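Local coordinates for protein cephalosporin acylase (Bacillus halodurans, PDB 2NLZ) that probably hydrolyses amide bonds, as a cephalosporin acylase of the gamma-glutamyltranspeptidase family within the N-terminal nucleophile hydrolases, at residues 88-92 / 116-120; 376-382 / 393-399. The protein carries 1 engineered substitution. All blocks are in the same frame, centred on the assembly; numbering follows the deposited sequence.

Contact 1 of 2, residues 88-92 / 116-120; sequences SGRAP and PVTVP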
ATOM      1  N   SER D  88      28.796 -26.049 -20.385  1.00 37.34           N
ATOM      2  CA  SER D  88      28.714 -25.094 -21.485  1.00 38.47           C
ATOM      3  C   SER D  88      29.489 -25.610 -22.676  1.00 41.12           C
ATOM      4  O   SER D  88      30.674 -25.918 -22.566  1.00 46.63           O
ATOM      5  CB  SER D  88      29.274 -23.744 -21.062  1.00 34.30           C
ATOM      6  OG  SER D  88      29.413 -22.874 -22.164  1.00 56.72           O
ATOM      7  N   GLY D  89      28.818 -25.699 -23.814  1.00 40.82           N
ATOM      8  CA  GLY D  89      29.459 -26.175 -25.025  1.00 38.55           C
ATOM      9  C   GLY D  89      30.210 -25.094 -25.768  1.00 40.22           C
ATOM     10  O   GLY D  89      29.903 -23.908 -25.640  1.00 38.02           O
ATOM     11  N   ARG D  90      31.200 -25.504 -26.554  1.00 40.08           N
ATOM     12  CA  ARG D  90      32.020 -24.550 -27.287  1.00 43.22           C
ATOM     13  C   ARG D  90      31.471 -24.271 -28.691  1.00 35.45           C
ATOM     14  O   ARG D  90      30.547 -24.952 -29.148  1.00 35.19           O
ATOM     15  CB  ARG D  90      33.495 -24.990 -27.300  1.00 42.01           C
ATOM     16  CG  ARG D  90      33.758 -26.456 -27.675  1.00 62.00           C
ATOM     17  CD  ARG D  90      34.845 -27.080 -26.794  1.00 65.92           C
ATOM     18  NE  ARG D  90      35.804 -26.100 -26.291  1.00 60.99           N
ATOM     19  CZ  ARG D  90      36.486 -26.202 -25.149  1.00 55.22           C
ATOM     20  NH1 ARG D  90      37.323 -25.237 -24.798  1.00 38.66           N
ATOM     21  NH2 ARG D  90      36.336 -27.249 -24.345  1.00 62.93           N
ATOM     22  N   ALA D  91      32.030 -23.250 -29.345  1.00 35.71           N
ATOM     23  CA  ALA D  91      31.629 -22.832 -30.684  1.00 33.95           C
ATOM     24  C   ALA D  91      32.085 -23.850 -31.701  1.00 40.26           C
ATOM     25  O   ALA D  91      33.110 -24.504 -31.495  1.00 38.04           O
ATOM     26  CB  ALA D  91      32.236 -21.481 -31.012  1.00 30.27           C
ATOM     27  N   PRO D  92      31.328 -23.997 -32.803  1.00 40.95           N
ATOM     28  CA  PRO D  92      31.722 -24.878 -33.903  1.00 48.42           C
ATOM     29  C   PRO D  92      33.122 -24.581 -34.418  1.00 55.33           C
ATOM     30  O   PRO D  92      33.549 -23.423 -34.426  1.00 61.09           O
ATOM     31  CB  PRO D  92      30.694 -24.567 -34.987  1.00 39.95           C
ATOM     32  CG  PRO D  92      29.506 -24.132 -34.245  1.00 47.74           C
ATOM     33  CD  PRO D  92      30.028 -23.356 -33.068  1.00 44.75           C
ATOM     34  N   PRO D 116      24.331 -18.580 -34.744  1.00 44.57           N
ATOM     35  CA  PRO D 116      24.726 -18.411 -33.338  1.00 44.24           C
ATOM     36  C   PRO D 116      24.659 -19.678 -32.479  1.00 43.41           C
ATOM     37  O   PRO D 116      24.806 -19.595 -31.261  1.00 47.75           O
ATOM     38  CB  PRO D 116      23.689 -17.415 -32.820  1.00 40.97           C
ATOM     39  CG  PRO D 116      22.460 -17.791 -33.565  1.00 34.81           C
ATOM     40  CD  PRO D 116      22.914 -18.217 -34.940  1.00 42.98           C
ATOM     41  N   VAL D 117      24.423 -20.829 -33.100  1.00 42.40           N
ATOM     42  CA  VAL D 117      24.329 -22.094 -32.374  1.00 34.59           C
ATOM     43  C   VAL D 117      25.705 -22.639 -31.967  1.00 28.37           C
ATOM     44  O   VAL D 117      26.558 -22.877 -32.820  1.00 33.83           O
ATOM     45  CB  VAL D 117      23.600 -23.159 -33.213  1.00 34.13           C
ATOM     46  CG1 VAL D 117      23.465 -24.456 -32.428  1.00 21.27           C
ATOM     47  CG2 VAL D 117      22.231 -22.648 -33.662  1.00 21.35           C
ATOM     48  N   THR D 118      25.907 -22.818 -30.663  1.00 21.00           N
ATOM     49  CA  THR D 118      27.076 -23.528 -30.131  1.00 25.86           C
ATOM     50  C   THR D 118      26.644 -24.925 -29.687  1.00 26.84           C
ATOM     51  O   THR D 118      25.443 -25.183 -29.595  1.00 23.94           O
ATOM     52  CB  THR D 118      27.704 -22.767 -28.943  1.00 26.60           C
ATOM     53  OG1 THR D 118      26.773 -22.687 -27.850  1.00 26.43           O
ATOM     54  CG2 THR D 118      28.097 -21.383 -29.378  1.00  2.00           C
ATOM     55  N   VAL D 119      27.590 -25.823 -29.402  1.00 24.76           N
ATOM     56  CA  VAL D 119      27.193 -27.186 -29.014  1.00 31.37           C
ATOM     57  C   VAL D 119      26.391 -27.180 -27.714  1.00 32.78           C
ATOM     58  O   VAL D 119      26.816 -26.590 -26.718  1.00 34.36           O
ATOM     59  CB  VAL D 119      28.363 -28.253 -28.995  1.00 34.68           C
ATOM     60  CG1 VAL D 119      28.989 -28.378 -30.361  1.00 37.82           C
ATOM     61  CG2 VAL D 119      29.432 -27.938 -27.976  1.00 40.08           C
ATOM     62  N   PRO D 120      25.183 -27.771 -27.754  1.00 26.93           N
ATOM     63  CA  PRO D 120      24.346 -27.925 -26.576  1.00 26.35           C
ATOM     64  C   PRO D 120      25.019 -28.820 -25.549  1.00 28.59           C
ATOM     65  O   PRO D 120      25.194 -30.007 -25.797  1.00 28.97           O
ATOM     66  CB  PRO D 120      23.098 -28.625 -27.123  1.00 24.84           C
ATOM     67  CG  PRO D 120      23.090 -28.339 -28.562  1.00 22.12           C
ATOM     68  CD  PRO D 120      24.526 -28.302 -28.960  1.00 24.60           C
TER
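R90 and V119 carry the polar link between the two loops. The backbone N-H of V119 reaches R90 O over 3.1 Å and is nearly straight, 168° at the hydrogen, with the donor only modestly tilted from the carbonyl plane. A weaker link runs beside it: the alpha hydrogen of G89 faces V119 O, with CA and that oxygen 3.2 Å apart and 152° at the hydrogen. V119 therefore uses both N-H and C=O on neighbouring residues of the other loop, and its carbonyl lies where a side chain on residue 89 would have to go, so glycine lets the backbones come this near.

The remaining contacts are van der Waals, mostly carbon against carbonyl oxygen. V119 sets CG1 anti to its carbonyl carbon (chi1 -60°), which leaves CG2 between the backbone N and that carbon and lays this methyl against the R90 backbone, 3.3 Å from R90 N. T118 comes to R90 O with CB, at 3.6 Å, while its methyl CG2 sits 4.0 Å from A91 CA. Farther along, the P92 ring rests CG and CD on the V117 carbonyl, with CG 3.5 Å from V117 O. CB of R90 points away from the 116-120 loop; NE donates to G414 O, and NH1 makes a long, weak ion pair with E317. V119 and P92 also touch helix 241-245 through D243.

No regular strand is formed, and a single N-H...O bond takes the place of a ladder. The arrangement is a buried loop-to-loop junction within the gamma-glutamyltranspeptidase fold, joining the exit of strand 81-87 to the approach of helix 122-133.

Contact 2 of 2, residues 376-382 / 393-399; sequences SNYMGFG and AMQNRGH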
ATOM      1  N   SER D 376      19.745 -23.115 -20.060  1.00 26.72           N
ATOM      2  CA  SER D 376      19.099 -22.157 -20.954  1.00 32.00           C
ATOM      3  C   SER D 376      19.442 -22.339 -22.436  1.00 32.77           C
ATOM      4  O   SER D 376      20.508 -22.839 -22.789  1.00 35.61           O
ATOM      5  CB  SER D 376      19.441 -20.731 -20.512  1.00 32.68           C
ATOM      6  OG  SER D 376      19.043 -19.752 -21.448  1.00 40.91           O
ATOM      7  N   ASN D 377      18.509 -21.915 -23.288  1.00 32.13           N
ATOM      8  CA  ASN D 377      18.737 -21.753 -24.716  1.00 28.38           C
ATOM      9  C   ASN D 377      19.169 -20.329 -25.056  1.00 31.50           C
ATOM     10  O   ASN D 377      19.083 -19.899 -26.203  1.00 33.49           O
ATOM     11  CB  ASN D 377      17.468 -22.106 -25.482  1.00 30.41           C
ATOM     12  CG  ASN D 377      17.497 -23.517 -26.025  1.00 32.95           C
ATOM     13  OD1 ASN D 377      18.386 -24.290 -25.692  1.00 27.83           O
ATOM     14  ND2 ASN D 377      16.527 -23.858 -26.881  1.00 30.07           N
ATOM     15  N   TYR D 378      19.655 -19.620 -24.039  1.00 33.84           N
ATOM     16  CA  TYR D 378      19.910 -18.180 -24.078  1.00 34.40           C
ATOM     17  C   TYR D 378      18.625 -17.389 -24.330  1.00 34.55           C
ATOM     18  O   TYR D 378      17.853 -17.164 -23.399  1.00 45.36           O
ATOM     19  CB  TYR D 378      21.041 -17.824 -25.043  1.00 35.49           C
ATOM     20  CG  TYR D 378      21.474 -16.383 -24.990  1.00 43.87           C
ATOM     21  CD1 TYR D 378      21.590 -15.704 -23.775  1.00 40.52           C
ATOM     22  CD2 TYR D 378      21.784 -15.694 -26.157  1.00 45.27           C
ATOM     23  CE1 TYR D 378      21.991 -14.368 -23.734  1.00 41.82           C
ATOM     24  CE2 TYR D 378      22.193 -14.366 -26.123  1.00 44.29           C
ATOM     25  CZ  TYR D 378      22.292 -13.711 -24.913  1.00 35.08           C
ATOM     26  OH  TYR D 378      22.694 -12.397 -24.888  1.00 35.57           O
ATOM     27  N   MET D 379      18.370 -16.990 -25.567  1.00 38.00           N
ATOM     28  CA  MET D 379      17.197 -16.169 -25.842  1.00 38.28           C
ATOM     29  C   MET D 379      15.910 -16.968 -26.057  1.00 36.19           C
ATOM     30  O   MET D 379      15.613 -17.390 -27.175  1.00 43.63           O
ATOM     31  CB  MET D 379      17.459 -15.241 -27.022  1.00 41.83           C
ATOM     32  CG  MET D 379      18.418 -14.130 -26.689  1.00 44.43           C
ATOM     33  SD  MET D 379      18.766 -13.053 -28.077  1.00 41.17           S
ATOM     34  CE  MET D 379      19.577 -11.688 -27.243  1.00 61.41           C
ATOM     35  N   GLY D 380      15.148 -17.158 -24.981  1.00 33.27           N
ATOM     36  CA  GLY D 380      13.843 -17.796 -25.058  1.00 36.59           C
ATOM     37  C   GLY D 380      13.921 -19.203 -25.610  1.00 38.51           C
ATOM     38  O   GLY D 380      14.522 -20.082 -25.000  1.00 41.42           O
ATOM     39  N   PHE D 381      13.319 -19.405 -26.780  1.00 41.80           N
ATOM     40  CA  PHE D 381      13.361 -20.686 -27.476  1.00 37.96           C
ATOM     41  C   PHE D 381      14.757 -20.968 -28.037  1.00 39.35           C
ATOM     42  O   PHE D 381      15.100 -22.112 -28.333  1.00 40.06           O
ATOM     43  CB  PHE D 381      12.321 -20.708 -28.599  1.00 36.08           C
ATOM     44  CG  PHE D 381      10.937 -21.078 -28.145  1.00 38.52           C
ATOM     45  CD1 PHE D 381      10.556 -22.418 -28.038  1.00 43.40           C
ATOM     46  CD2 PHE D 381      10.007 -20.100 -27.847  1.00 34.43           C
ATOM     47  CE1 PHE D 381       9.275 -22.774 -27.630  1.00 40.40           C
ATOM     48  CE2 PHE D 381       8.724 -20.447 -27.436  1.00 37.36           C
ATOM     49  CZ  PHE D 381       8.355 -21.789 -27.330  1.00 32.80           C
ATOM     50  N   GLY D 382      15.558 -19.919 -28.170  1.00 34.49           N
ATOM     51  CA  GLY D 382      16.918 -20.047 -28.659  1.00 36.21           C
ATOM     52  C   GLY D 382      17.081 -19.549 -30.078  1.00 36.44           C
ATOM     53  O   GLY D 382      16.594 -18.486 -30.430  1.00 30.20           O
ATOM     54  N   ALA D 393      15.239 -28.013 -29.607  1.00 25.83           N
ATOM     55  CA  ALA D 393      15.368 -26.604 -29.891  1.00 25.31           C
ATOM     56  C   ALA D 393      16.789 -26.177 -29.545  1.00 24.23           C
ATOM     57  O   ALA D 393      17.205 -26.236 -28.384  1.00 22.60           O
ATOM     58  CB  ALA D 393      14.369 -25.818 -29.093  1.00 25.44           C
ATOM     59  N   MET D 394      17.530 -25.760 -30.563  1.00 29.07           N
ATOM     60  CA  MET D 394      18.933 -25.406 -30.393  1.00 29.51           C
ATOM     61  C   MET D 394      19.091 -24.017 -29.808  1.00 26.62           C
ATOM     62  O   MET D 394      18.396 -23.080 -30.200  1.00 36.38           O
ATOM     63  CB  MET D 394      19.676 -25.512 -31.721  1.00 28.64           C
ATOM     64  CG  MET D 394      19.594 -26.897 -32.342  1.00 26.99           C
ATOM     65  SD  MET D 394      20.497 -28.161 -31.422  1.00 31.06           S
ATOM     66  CE  MET D 394      22.169 -27.880 -32.022  1.00 30.39           C
ATOM     67  N   GLN D 395      20.010 -23.895 -28.859  1.00 28.06           N
ATOM     68  CA  GLN D 395      20.331 -22.620 -28.224  1.00 28.20           C
ATOM     69  C   GLN D 395      20.933 -21.594 -29.189  1.00 26.18           C
ATOM     70  O   GLN D 395      21.445 -21.950 -30.249  1.00 29.31           O
ATOM     71  CB  GLN D 395      21.304 -22.861 -27.069  1.00 22.17           C
ATOM     72  CG  GLN D 395      22.649 -23.441 -27.477  1.00 21.83           C
ATOM     73  CD  GLN D 395      23.592 -23.555 -26.306  1.00 31.81           C
ATOM     74  OE1 GLN D 395      23.317 -23.008 -25.241  1.00 42.88           O
ATOM     75  NE2 GLN D 395      24.708 -24.264 -26.488  1.00 15.54           N
ATOM     76  N   ASN D 396      20.872 -20.320 -28.821  1.00 23.79           N
ATOM     77  CA  ASN D 396      21.577 -19.281 -29.580  1.00 25.98           C
ATOM     78  C   ASN D 396      22.721 -18.625 -28.802  1.00 23.39           C
ATOM     79  O   ASN D 396      23.057 -17.473 -29.039  1.00 18.33           O
ATOM     80  CB  ASN D 396      20.617 -18.236 -30.181  1.00 23.08           C
ATOM     81  CG  ASN D 396      20.063 -17.262 -29.147  1.00 24.49           C
ATOM     82  OD1 ASN D 396      19.765 -17.628 -28.016  1.00 29.16           O
ATOM     83  ND2 ASN D 396      19.914 -16.018 -29.549  1.00 18.13           N
ATOM     84  N   ARG D 397      23.342 -19.399 -27.913  1.00 25.86           N
ATOM     85  CA  ARG D 397      24.417 -18.921 -27.020  1.00 21.17           C
ATOM     86  C   ARG D 397      25.590 -18.195 -27.681  1.00 24.24           C
ATOM     87  O   ARG D 397      26.155 -17.293 -27.084  1.00 24.01           O
ATOM     88  CB  ARG D 397      24.935 -20.074 -26.162  1.00 23.91           C
ATOM     89  CG  ARG D 397      25.934 -19.673 -25.094  1.00 24.30           C
ATOM     90  CD  ARG D 397      25.418 -18.571 -24.186  1.00 18.57           C
ATOM     91  NE  ARG D 397      24.185 -18.942 -23.504  1.00 25.37           N
ATOM     92  CZ  ARG D 397      23.641 -18.220 -22.533  1.00 32.18           C
ATOM     93  NH1 ARG D 397      24.227 -17.091 -22.130  1.00 33.93           N
ATOM     94  NH2 ARG D 397      22.515 -18.633 -21.958  1.00 30.68           N
ATOM     95  N   GLY D 398      25.935 -18.569 -28.909  1.00 23.54           N
ATOM     96  CA  GLY D 398      27.014 -17.921 -29.654  1.00 27.36           C
ATOM     97  C   GLY D 398      26.803 -16.447 -29.951  1.00 35.07           C
ATOM     98  O   GLY D 398      27.744 -15.742 -30.326  1.00 33.61           O
ATOM     99  N   HIS D 399      25.568 -15.976 -29.774  1.00 34.14           N
ATOM    100  CA  HIS D 399      25.234 -14.559 -29.910  1.00 33.95           C
ATOM    101  C   HIS D 399      25.991 -13.674 -28.902  1.00 37.48           C
ATOM    102  O   HIS D 399      26.157 -12.474 -29.133  1.00 37.65           O
ATOM    103  CB  HIS D 399      23.724 -14.371 -29.778  1.00 34.94           C
ATOM    104  CG  HIS D 399      23.266 -12.955 -29.938  1.00 39.12           C
ATOM    105  ND1 HIS D 399      23.019 -12.390 -31.170  1.00 44.57           N
ATOM    106  CD2 HIS D 399      22.995 -11.995 -29.021  1.00 51.13           C
ATOM    107  CE1 HIS D 399      22.616 -11.143 -31.005  1.00 47.59           C
ATOM    108  NE2 HIS D 399      22.595 -10.879 -29.712  1.00 59.32           N
TER
HETATM  109  O   HOH W   1      15.865 -22.470 -30.785  1.00 23.70           O
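Y378 holds CG anti to its backbone N (chi1 -172°), directing the ring to R397, while N396, with CG between its backbone N and carbonyl carbon (chi1 75°), brings its OD1 to the M379 N-H. The M379 N to N396 OD1 bond is 2.9 Å and lies in the carbonyl plane; N396 ND2 makes a weak bond to M379 SD, its stronger partner being P111 O. The backbone N of N396 returns to N377 O at 3.2 Å, so N396 is tied to the 376-382 loop through both backbone and side chain. N377 ND2 spans two carbonyls, A393 O at 2.9 Å and F381 O at 2.7 Å, each approached from above its plane; its OD1 is hydrogen-bonded to S70 OG. With a leucine here, A393 O and F381 O would probably lose the amide that ties them together, and S70 OG its partner. One water also bridges F381 O and M394 O.

Y378 CD1 lies over one face of the R397 guanidinium, 3.4 Å from NH1, the planes 45° apart; R397 NH1 is hydrogen-bonded to T420 OG1. H399 CD2 comes to the edge of the Y378 ring, and M379 SD sits 4.8 Å from the H399 ring centre, over its face, a loose sulfur-aromatic contact. A type II' turn from M379 to G382 shapes the first loop. This loop continues strand 370-376, the other follows strand 392-393, and M394 packs on helix 223-234.

How the contacts relate
Contacts 1 and 2 follow one another along the chain, yet their centres are about 10 Å apart and they touch directly. P116 O and G398 N, 2.8 Å apart, probably share a hydrogen bond, and Q395 brings its NE2 to within 3.1 Å of V119 O. V117 CG2 also packs on Q395 O, so the 116-120 and 393-399 loops join the pairs. D71 is a common neighbour, weakly bonded to G89 N and Q395 NE2 and paired through its backbone with S376. In relatives, a threonine at the cleaved chain junction is the nucleophile; T358, just after unmodelled 354-357 and weakly bonded to S376 OG, suggests that contact 2 borders the active site.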